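CobC (Shigella flexneri 2a, PDB 6NRU) catalyses removal of the 5'-phosphate from adenosylcobalamin 5'-phosphate and alpha-ribazole 5'-phosphate, probably through a phosphohistidine intermediate, in the assembly of the nucleotide loop of vitamin B12. Local coordinates at residues Q153-L158 with M171-V176; M4-I9 with C180-I186; R10-T14 with R175-G179. All coordinates share one frame; numbering follows the deposited sequence.

How the interactions relate
The three contacts gather the connection between helix 153-163 and strand 181-187 around the end of strand 5-10 that leads into His11, the probable phosphohistidine. Interaction 2 pairs the two strands and closes the long loop in which the other two contacts are nested. Where residues 4-9 run on into 10-14, interaction 3 takes over, with its centre about 14 Å from that of interaction 2; it holds His11, Arg10 and a sulfate. Interaction 1, centred about 11 Å from interaction 3, shares Arg175 and Val176 with it, and Gln153 CG packs 3.4 Å from Arg10 NH1. Leu156 joins interactions 1 and 2, its CD1 lying 3.5 Å from Ile9 O.

Interaction 1. Residues Q153-L158 with M171-V176; sequences QGVLSL and MWHFRV
The first turns of helix 153-163 meet the returning loop 171-176 chiefly through Gln153 and Val176 at one end and Leu158 and Met171, a selenomethionine, at the other. Gln153 OE1 accepts the backbone N of Val176 at 2.8 Å, nearly straight (172°), in the amide carbonyl plane and on a lone pair. The bend at chi2 (-68°) turns the amide toward the loop, with NE2 4.0 Å from Trp172 CZ3. In this histidine phosphatase fold the helix begins beside the active site: the side chain of Gln153 lies about 6 Å from that of His11, the likely phosphohistidine, and Gly154 about 5 Å from that of Glu84, the probable proton donor/acceptor. Deeper in the contact, the buried Ser157 turns OG back onto its own helix, 2.9 Å from Gln153 O; that oxygen also receives Ser157 N, from the opposite face of its carbonyl plane. Met171 crosses Leu158 at a slant, its CB 3.7 Å from Leu158 CA, and a bend at chi3 brings CE near both Ser157 OG and Gly154 O. Val176 CG2 rests 4.0 Å from Leu156 CB, the two side chains crossing at about a right angle.

Interaction 2. Residues M4-I9 with C180-I186; sequences MRLWLI and CWSAIDI
Leu6 with Ile184 and Leu8 with Ser182 form the hydrogen-bonded pairs of two antiparallel strands, 5-9 and 181-186, whose short axes approach to 4.4 Å. Each pair exchanges two backbone bonds: Leu6 N reaches Ile184 O at 2.9 Å and Ile184 N returns to Leu6 O, while Leu8 N gives a short bond to Ser182 O and Ser182 N one to Leu8 O. Met4, a selenomethionine and the first modelled residue, adds another exchange with Ile186. The backbones of Arg5, Trp7 and Ile9 turn the other way, to strand 146-151, and strand 5-10 is thus bonded along both edges within the central mixed sheet.

Between the bonded pairs, Arg5 faces Asp185. With CG anti to N (chi1 169°) and a bend at chi3, its guanidinium comes side-on to the carboxylate, and both NE and NH1 donate to the single oxygen OD2; NH1 lies 3.0 Å from it. OD2 is in the guanidinium plane, but the two flat groups are turned 51° apart. Ala183 CB lies over one guanidinium face, 3.7 Å from NH2. Trp7 and Trp181 run side by side, Trp7 CZ3 3.5 Å from Trp181 CZ3, and each indole is satisfied elsewhere: Trp7 NE1 by Asn146 OD1 and Trp181 NE1 by Ala200 O.

On the face of Leu6, Leu8, Ser182 and Ile184, the aliphatic side chains pack beneath helix 153-163, Leu6 CD1 meeting Ile186 CD1 at 3.7 Å and Leu8 CD1 meeting Ile184 CG2; Ser182 OG accepts from Asn197 N on the next strand. The paired backbones and a two-nitrogen salt bridge are thus matched across this largely buried contact, with Arg5 probably stabilising the ionised form of Asp185, whereas the indole N-H groups and the serine hydroxyl depend on neighbouring parts of the fold.

Interaction 3. Residues R10-T14 with R175-G179; sequences RHGET and RVDQG. With SO4 (sulfate ion), chain N.
Arg10 reaches across to loop 175-179 with its chain fully extended, CG anti to the backbone N (chi1 171°). NH1 donates to Val176 O at 2.7 Å, in the plane of that carbonyl, while CB packs on Val176 CG1. Gln178 CG lies over one face of the guanidinium, 3.5 Å from NE, so the group is held by a bond at its edge and a methylene on its face. NH2 lies at the edge that faces sulfate O3, at a doubtfully short distance. A water bridges Arg10 N and Asp177 O.

His11 turns its ring toward the same sulfate. ND1 donates to Gly12 O at 2.8 Å, in the carbonyl plane and on a lone pair, which fixes the ring's rotation and directs NE2 at O4 in a weak bond of 3.2 Å. The His11 ring also meets that of His152. Gln178 lies alongside, amide and imidazole planes 70° apart; its NE2 makes a weak bond to His11 O, and its stronger partner is Asn17 OD1. Gly12 O comes close to the same NE2 at a poor angle. Glu13 CB passes Gln178 OE1 at 3.8 Å, while its carboxylate leads away to Thr31, and Thr14 takes the N-cap position before helix 15-18.

Asn17 and Arg60 complete the grip on the sulfate, which probably came from the crystallisation liquor and occupies a position consistent with that of a substrate phosphate. Arg10-His11-Gly12 is the RHG signature of the histidine phosphatase superfamily, His11 being the probable tele-phosphohistidine.

Interaction 1. Residues Q153-L158 with M171-V176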
loop_
_atom_site.group_PDB
_atom_site.type_symbol
_atom_site.label_atom_id
_atom_site.label_comp_id
_atom_site.label_asym_id
_atom_site.label_seq_id
_atom_site.Cartn_x
_atom_site.Cartn_y
_atom_site.Cartn_z
ATOM N N GLN A 153 0.251 1.398 -3.148
ATOM C CA GLN A 153 -0.892 1.270 -4.047
ATOM C C GLN A 153 -1.109 -0.179 -4.472
ATOM O O GLN A 153 -2.237 -0.685 -4.440
ATOM C CB GLN A 153 -0.687 2.170 -5.267
ATOM C CG GLN A 153 -1.969 2.695 -5.880
ATOM C CD GLN A 153 -2.785 1.598 -6.524
ATOM O OE1 GLN A 153 -3.999 1.521 -6.337
ATOM N NE2 GLN A 153 -2.118 0.731 -7.282
ATOM N N GLY A 154 -0.038 -0.862 -4.878
ATOM C CA GLY A 154 -0.181 -2.237 -5.329
ATOM C C GLY A 154 -0.584 -3.186 -4.218
ATOM O O GLY A 154 -1.375 -4.106 -4.434
ATOM N N VAL A 155 -0.050 -2.975 -3.014
ATOM C CA VAL A 155 -0.373 -3.846 -1.886
ATOM C C VAL A 155 -1.824 -3.663 -1.470
ATOM O O VAL A 155 -2.572 -4.637 -1.319
ATOM C CB VAL A 155 0.577 -3.572 -0.707
ATOM C CG1 VAL A 155 0.126 -4.342 0.523
ATOM C CG2 VAL A 155 2.006 -3.926 -1.074
ATOM N N LEU A 156 -2.241 -2.413 -1.269
ATOM C CA LEU A 156 -3.565 -2.158 -0.713
ATOM C C LEU A 156 -4.663 -2.478 -1.719
ATOM O O LEU A 156 -5.712 -3.016 -1.346
ATOM C CB LEU A 156 -3.659 -0.707 -0.243
ATOM C CG LEU A 156 -2.705 -0.324 0.891
ATOM C CD1 LEU A 156 -2.786 1.160 1.188
ATOM C CD2 LEU A 156 -3.016 -1.132 2.133
ATOM N N SER A 157 -4.443 -2.156 -2.997
ATOM C CA SER A 157 -5.438 -2.477 -4.017
ATOM C C SER A 157 -5.615 -3.981 -4.154
ATOM O O SER A 157 -6.741 -4.471 -4.299
ATOM C CB SER A 157 -5.034 -1.870 -5.355
ATOM O OG SER A 157 -3.930 -2.565 -5.898
ATOM N N LEU A 158 -4.509 -4.729 -4.117
ATOM C CA LEU A 158 -4.595 -6.184 -4.175
ATOM C C LEU A 158 -5.161 -6.760 -2.884
ATOM O O LEU A 158 -5.831 -7.799 -2.910
ATOM C CB LEU A 158 -3.221 -6.779 -4.468
ATOM C CG LEU A 158 -3.159 -8.303 -4.538
ATOM C CD1 LEU A 158 -4.131 -8.812 -5.583
ATOM C CD2 LEU A 158 -1.747 -8.763 -4.842
HETATM N N MSE A 171 -7.189 -6.416 -9.142
HETATM C CA MSE A 171 -6.768 -5.430 -8.156
HETATM C C MSE A 171 -6.918 -4.023 -8.710
HETATM O O MSE A 171 -7.001 -3.056 -7.957
HETATM C CB MSE A 171 -5.317 -5.665 -7.743
HETATM C CG MSE A 171 -4.354 -5.657 -8.911
HETATM SE SE MSE A 171 -2.510 -5.920 -8.358
HETATM C CE MSE A 171 -2.052 -4.094 -7.846
ATOM N N TRP A 172 -6.952 -3.918 -10.035
ATOM C CA TRP A 172 -6.973 -2.629 -10.710
ATOM C C TRP A 172 -8.361 -2.013 -10.787
ATOM O O TRP A 172 -8.504 -0.924 -11.355
ATOM C CB TRP A 172 -6.385 -2.774 -12.113
ATOM C CG TRP A 172 -4.995 -3.306 -12.082
ATOM C CD1 TRP A 172 -4.591 -4.561 -12.427
ATOM C CD2 TRP A 172 -3.818 -2.606 -11.659
ATOM N NE1 TRP A 172 -3.233 -4.683 -12.257
ATOM C CE2 TRP A 172 -2.736 -3.496 -11.785
ATOM C CE3 TRP A 172 -3.576 -1.311 -11.191
ATOM C CZ2 TRP A 172 -1.431 -3.134 -11.462
ATOM C CZ3 TRP A 172 -2.281 -0.954 -10.869
ATOM C CH2 TRP A 172 -1.226 -1.861 -11.006
ATOM N N HIS A 173 -9.381 -2.674 -10.239
ATOM C CA HIS A 173 -10.688 -2.051 -10.089
ATOM C C HIS A 173 -10.759 -1.130 -8.878
ATOM O O HIS A 173 -11.751 -0.409 -8.726
ATOM C CB HIS A 173 -11.781 -3.119 -9.978
ATOM C CG HIS A 173 -12.017 -3.887 -11.242
ATOM N ND1 HIS A 173 -12.409 -3.286 -12.419
ATOM C CD2 HIS A 173 -11.935 -5.213 -11.507
ATOM C CE1 HIS A 173 -12.550 -4.206 -13.356
ATOM N NE2 HIS A 173 -12.268 -5.385 -12.829
ATOM N N PHE A 174 -9.731 -1.136 -8.018
ATOM C CA PHE A 174 -9.706 -0.363 -6.772
ATOM C C PHE A 174 -8.382 0.387 -6.687
ATOM O O PHE A 174 -7.470 -0.031 -5.971
ATOM C CB PHE A 174 -9.899 -1.268 -5.552
ATOM C CG PHE A 174 -10.905 -2.356 -5.753
ATOM C CD1 PHE A 174 -12.243 -2.138 -5.473
ATOM C CD2 PHE A 174 -10.514 -3.602 -6.217
ATOM C CE1 PHE A 174 -13.174 -3.139 -5.656
ATOM C CE2 PHE A 174 -11.440 -4.607 -6.404
ATOM C CZ PHE A 174 -12.771 -4.377 -6.122
ATOM N N ARG A 175 -8.278 1.501 -7.403
ATOM C CA ARG A 175 -7.106 2.352 -7.259
ATOM C C ARG A 175 -7.148 3.067 -5.914
ATOM O O ARG A 175 -8.148 3.704 -5.567
ATOM C CB ARG A 175 -7.037 3.361 -8.402
ATOM C CG ARG A 175 -6.233 2.879 -9.599
ATOM C CD ARG A 175 -5.380 3.995 -10.183
ATOM N NE ARG A 175 -6.081 4.744 -11.225
ATOM C CZ ARG A 175 -6.457 6.015 -11.115
ATOM N NH1 ARG A 175 -6.199 6.694 -10.005
ATOM N NH2 ARG A 175 -7.087 6.610 -12.119
ATOM N N VAL A 176 -6.065 2.955 -5.150
ATOM C CA VAL A 176 -5.964 3.560 -3.824
ATOM C C VAL A 176 -5.176 4.857 -3.950
ATOM O O VAL A 176 -4.023 4.853 -4.397
ATOM C CB VAL A 176 -5.308 2.602 -2.819
ATOM C CG1 VAL A 176 -5.114 3.293 -1.481
ATOM C CG2 VAL A 176 -6.158 1.349 -2.657
#

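Interaction 2. Residues M4-I9 with C180-I186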
loop_
_atom_site.group_PDB
_atom_site.type_symbol
_atom_site.label_atom_id
_atom_site.label_comp_id
_atom_site.label_asym_id
_atom_site.label_seq_id
_atom_site.Cartn_x
_atom_site.Cartn_y
_atom_site.Cartn_z
HETATM N N MSE A 4 -13.418 -7.187 12.738
HETATM C CA MSE A 4 -12.379 -6.166 12.725
HETATM C C MSE A 4 -12.529 -5.240 11.527
HETATM O O MSE A 4 -13.200 -5.574 10.552
HETATM C CB MSE A 4 -10.995 -6.812 12.706
HETATM C CG MSE A 4 -10.732 -7.666 11.479
HETATM SE SE MSE A 4 -8.888 -8.290 11.359
HETATM C CE MSE A 4 -8.761 -9.188 13.080
ATOM N N ARG A 5 -11.898 -4.070 11.604
ATOM C CA ARG A 5 -11.870 -3.127 10.495
ATOM C C ARG A 5 -10.433 -2.735 10.193
ATOM O O ARG A 5 -9.687 -2.342 11.096
ATOM C CB ARG A 5 -12.687 -1.872 10.794
ATOM C CG ARG A 5 -12.449 -0.767 9.780
ATOM C CD ARG A 5 -13.363 0.405 10.014
ATOM N NE ARG A 5 -14.698 0.179 9.476
ATOM C CZ ARG A 5 -15.490 1.147 9.035
ATOM N NH1 ARG A 5 -16.696 0.859 8.561
ATOM N NH2 ARG A 5 -15.075 2.407 9.070
ATOM N N LEU A 6 -10.053 -2.832 8.923
ATOM C CA LEU A 6 -8.746 -2.392 8.455
ATOM C C LEU A 6 -8.885 -0.998 7.862
ATOM O O LEU A 6 -9.632 -0.803 6.896
ATOM C CB LEU A 6 -8.181 -3.363 7.419
ATOM C CG LEU A 6 -8.344 -4.847 7.758
ATOM C CD1 LEU A 6 -7.821 -5.713 6.629
ATOM C CD2 LEU A 6 -7.636 -5.176 9.065
ATOM N N TRP A 7 -8.190 -0.032 8.449
ATOM C CA TRP A 7 -8.126 1.314 7.899
ATOM C C TRP A 7 -6.903 1.393 6.997
ATOM O O TRP A 7 -5.771 1.240 7.467
ATOM C CB TRP A 7 -8.060 2.357 9.013
ATOM C CG TRP A 7 -9.196 2.261 9.994
ATOM C CD1 TRP A 7 -9.349 1.335 10.985
ATOM C CD2 TRP A 7 -10.339 3.124 10.074
ATOM N NE1 TRP A 7 -10.513 1.568 11.676
ATOM C CE2 TRP A 7 -11.138 2.662 11.137
ATOM C CE3 TRP A 7 -10.762 4.243 9.349
ATOM C CZ2 TRP A 7 -12.340 3.278 11.493
ATOM C CZ3 TRP A 7 -11.953 4.854 9.704
ATOM C CH2 TRP A 7 -12.727 4.370 10.766
ATOM N N LEU A 8 -7.130 1.607 5.706
ATOM C CA LEU A 8 -6.071 1.555 4.707
ATOM C C LEU A 8 -5.626 2.965 4.348
ATOM O O LEU A 8 -6.456 3.820 4.019
ATOM C CB LEU A 8 -6.548 0.816 3.456
ATOM C CG LEU A 8 -7.289 -0.498 3.721
ATOM C CD1 LEU A 8 -7.743 -1.148 2.424
ATOM C CD2 LEU A 8 -6.415 -1.453 4.523
ATOM N N ILE A 9 -4.318 3.203 4.409
ATOM C CA ILE A 9 -3.724 4.476 4.015
ATOM C C ILE A 9 -2.521 4.182 3.130
ATOM O O ILE A 9 -1.598 3.472 3.546
ATOM C CB ILE A 9 -3.299 5.322 5.226
ATOM C CG1 ILE A 9 -4.522 5.896 5.939
ATOM C CG2 ILE A 9 -2.358 6.441 4.790
ATOM C CD1 ILE A 9 -4.173 6.891 7.028
ATOM N N CYS A 180 -5.804 10.119 0.889
ATOM C CA CYS A 180 -7.102 9.546 1.198
ATOM C C CYS A 180 -6.935 8.374 2.154
ATOM O O CYS A 180 -5.824 7.912 2.424
ATOM C CB CYS A 180 -7.819 9.073 -0.072
ATOM S SG CYS A 180 -8.047 10.323 -1.353
ATOM N N TRP A 181 -8.065 7.884 2.656
ATOM C CA TRP A 181 -8.086 6.709 3.512
ATOM C C TRP A 181 -9.262 5.826 3.120
ATOM O O TRP A 181 -10.292 6.312 2.641
ATOM C CB TRP A 181 -8.172 7.093 4.996
ATOM C CG TRP A 181 -9.407 7.867 5.340
ATOM C CD1 TRP A 181 -9.561 9.224 5.308
ATOM C CD2 TRP A 181 -10.667 7.330 5.765
ATOM N NE1 TRP A 181 -10.838 9.564 5.687
ATOM C CE2 TRP A 181 -11.536 8.421 5.973
ATOM C CE3 TRP A 181 -11.143 6.034 5.991
ATOM C CZ2 TRP A 181 -12.854 8.253 6.395
ATOM C CZ3 TRP A 181 -12.450 5.872 6.412
ATOM C CH2 TRP A 181 -13.291 6.976 6.609
ATOM N N SER A 182 -9.091 4.521 3.319
ATOM C CA SER A 182 -10.116 3.532 3.026
ATOM C C SER A 182 -10.297 2.621 4.232
ATOM O O SER A 182 -9.445 2.559 5.123
ATOM C CB SER A 182 -9.754 2.699 1.792
ATOM O OG SER A 182 -9.368 3.535 0.718
ATOM N N ALA A 183 -11.417 1.901 4.252
ATOM C CA ALA A 183 -11.694 0.977 5.340
ATOM C C ALA A 183 -12.460 -0.227 4.810
ATOM O O ALA A 183 -13.367 -0.083 3.986
ATOM C CB ALA A 183 -12.483 1.655 6.467
ATOM N N ILE A 184 -12.063 -1.401 5.279
ATOM C CA ILE A 184 -12.690 -2.654 4.943
ATOM C C ILE A 184 -12.987 -3.466 6.201
ATOM O O ILE A 184 -12.119 -3.640 7.023
ATOM C CB ILE A 184 -11.830 -3.457 3.964
ATOM C CG1 ILE A 184 -12.310 -4.893 3.896
ATOM C CG2 ILE A 184 -10.364 -3.370 4.333
ATOM C CD1 ILE A 184 -12.400 -5.410 2.498
ATOM N N ASP A 185 -14.208 -3.982 6.329
ATOM C CA ASP A 185 -14.607 -4.756 7.496
ATOM C C ASP A 185 -14.536 -6.245 7.189
ATOM O O ASP A 185 -14.915 -6.682 6.100
ATOM C CB ASP A 185 -16.027 -4.390 7.934
ATOM C CG ASP A 185 -16.055 -3.252 8.933
ATOM O OD1 ASP A 185 -15.522 -3.425 10.051
ATOM O OD2 ASP A 185 -16.611 -2.183 8.601
ATOM N N ILE A 186 -14.051 -7.022 8.154
ATOM C CA ILE A 186 -13.971 -8.472 8.029
ATOM C C ILE A 186 -14.635 -9.101 9.242
ATOM O O ILE A 186 -14.303 -8.763 10.383
ATOM C CB ILE A 186 -12.520 -8.968 7.904
ATOM C CG1 ILE A 186 -11.744 -8.126 6.896
ATOM C CG2 ILE A 186 -12.501 -10.426 7.494
ATOM C CD1 ILE A 186 -10.270 -8.454 6.856
#

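Interaction 3. Residues R10-T14 with R175-G179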
loop_
_atom_site.group_PDB
_atom_site.type_symbol
_atom_site.label_atom_id
_atom_site.label_comp_id
_atom_site.label_asym_id
_atom_site.label_seq_id
_atom_site.Cartn_x
_atom_site.Cartn_y
_atom_site.Cartn_z
ATOM N N ARG A 10 -2.536 4.718 1.915
ATOM C CA ARG A 10 -1.373 4.696 1.045
ATOM C C ARG A 10 -0.507 5.909 1.351
ATOM O O ARG A 10 -1.022 6.992 1.642
ATOM C CB ARG A 10 -1.803 4.694 -0.424
ATOM C CG ARG A 10 -0.683 4.886 -1.435
ATOM C CD ARG A 10 -1.270 5.189 -2.804
ATOM N NE ARG A 10 -0.260 5.462 -3.823
ATOM C CZ ARG A 10 -0.549 5.874 -5.053
ATOM N NH1 ARG A 10 -1.812 6.057 -5.411
ATOM N NH2 ARG A 10 0.422 6.102 -5.927
ATOM N N HIS A 11 0.811 5.717 1.304
ATOM C CA HIS A 11 1.744 6.793 1.604
ATOM C C HIS A 11 1.540 7.975 0.658
ATOM O O HIS A 11 1.044 7.835 -0.464
ATOM C CB HIS A 11 3.183 6.291 1.504
ATOM C CG HIS A 11 3.575 5.860 0.126
ATOM N ND1 HIS A 11 3.945 6.752 -0.858
ATOM C CD2 HIS A 11 3.652 4.631 -0.434
ATOM C CE1 HIS A 11 4.232 6.091 -1.964
ATOM N NE2 HIS A 11 4.062 4.802 -1.734
ATOM N N GLY A 12 1.941 9.153 1.125
ATOM C CA GLY A 12 1.753 10.373 0.371
ATOM C C GLY A 12 2.623 10.436 -0.872
ATOM O O GLY A 12 3.389 9.526 -1.197
ATOM N N GLU A 13 2.491 11.555 -1.584
ATOM C CA GLU A 13 3.243 11.764 -2.815
ATOM C C GLU A 13 4.742 11.726 -2.546
ATOM O O GLU A 13 5.215 12.166 -1.495
ATOM C CB GLU A 13 2.857 13.103 -3.448
ATOM C CG GLU A 13 3.505 13.367 -4.799
ATOM C CD GLU A 13 3.412 14.823 -5.223
ATOM O OE1 GLU A 13 3.985 15.690 -4.531
ATOM O OE2 GLU A 13 2.762 15.098 -6.254
ATOM N N THR A 14 5.491 11.182 -3.502
ATOM C CA THR A 14 6.939 11.086 -3.411
ATOM C C THR A 14 7.565 11.686 -4.664
ATOM O O THR A 14 6.888 11.958 -5.660
ATOM C CB THR A 14 7.397 9.633 -3.226
ATOM O OG1 THR A 14 7.000 8.856 -4.362
ATOM C CG2 THR A 14 6.779 9.030 -1.976
ATOM N N ARG A 175 -8.278 1.501 -7.403
ATOM C CA ARG A 175 -7.106 2.352 -7.259
ATOM C C ARG A 175 -7.148 3.067 -5.914
ATOM O O ARG A 175 -8.148 3.704 -5.567
ATOM C CB ARG A 175 -7.037 3.361 -8.402
ATOM C CG ARG A 175 -6.233 2.879 -9.599
ATOM C CD ARG A 175 -5.380 3.995 -10.183
ATOM N NE ARG A 175 -6.081 4.744 -11.225
ATOM C CZ ARG A 175 -6.457 6.015 -11.115
ATOM N NH1 ARG A 175 -6.199 6.694 -10.005
ATOM N NH2 ARG A 175 -7.087 6.610 -12.119
ATOM N N VAL A 176 -6.065 2.955 -5.150
ATOM C CA VAL A 176 -5.964 3.560 -3.824
ATOM C C VAL A 176 -5.176 4.857 -3.950
ATOM O O VAL A 176 -4.023 4.853 -4.397
ATOM C CB VAL A 176 -5.308 2.602 -2.819
ATOM C CG1 VAL A 176 -5.114 3.293 -1.481
ATOM C CG2 VAL A 176 -6.158 1.349 -2.657
ATOM N N ASP A 177 -5.791 5.962 -3.539
ATOM C CA ASP A 177 -5.289 7.304 -3.790
ATOM C C ASP A 177 -4.467 7.836 -2.622
ATOM O O ASP A 177 -4.606 7.402 -1.476
ATOM C CB ASP A 177 -6.445 8.262 -4.073
ATOM C CG ASP A 177 -7.096 7.999 -5.404
ATOM O OD1 ASP A 177 -6.731 7.000 -6.059
ATOM O OD2 ASP A 177 -7.971 8.794 -5.799
ATOM N N GLN A 178 -3.610 8.804 -2.936
ATOM C CA GLN A 178 -2.796 9.478 -1.939
ATOM C C GLN A 178 -3.572 10.635 -1.325
ATOM O O GLN A 178 -4.375 11.294 -1.989
ATOM C CB GLN A 178 -1.490 9.979 -2.558
ATOM C CG GLN A 178 -0.556 8.852 -2.988
ATOM C CD GLN A 178 0.658 9.346 -3.747
ATOM O OE1 GLN A 178 0.562 10.257 -4.572
ATOM N NE2 GLN A 178 1.811 8.738 -3.483
ATOM N N GLY A 179 -3.332 10.872 -0.039
ATOM C CA GLY A 179 -4.100 11.850 0.698
ATOM C C GLY A 179 -5.484 11.393 1.093
ATOM O O GLY A 179 -6.272 12.209 1.586
HETATM S S SO4 N . 3.755 4.351 -6.123
HETATM O O1 SO4 N . 3.762 2.983 -6.633
HETATM O O2 SO4 N . 4.420 5.229 -7.082
HETATM O O3 SO4 N . 2.378 4.793 -5.931
HETATM O O4 SO4 N . 4.459 4.403 -4.845
HETATM O O HOH W 1 -4.779 6.040 0.773
#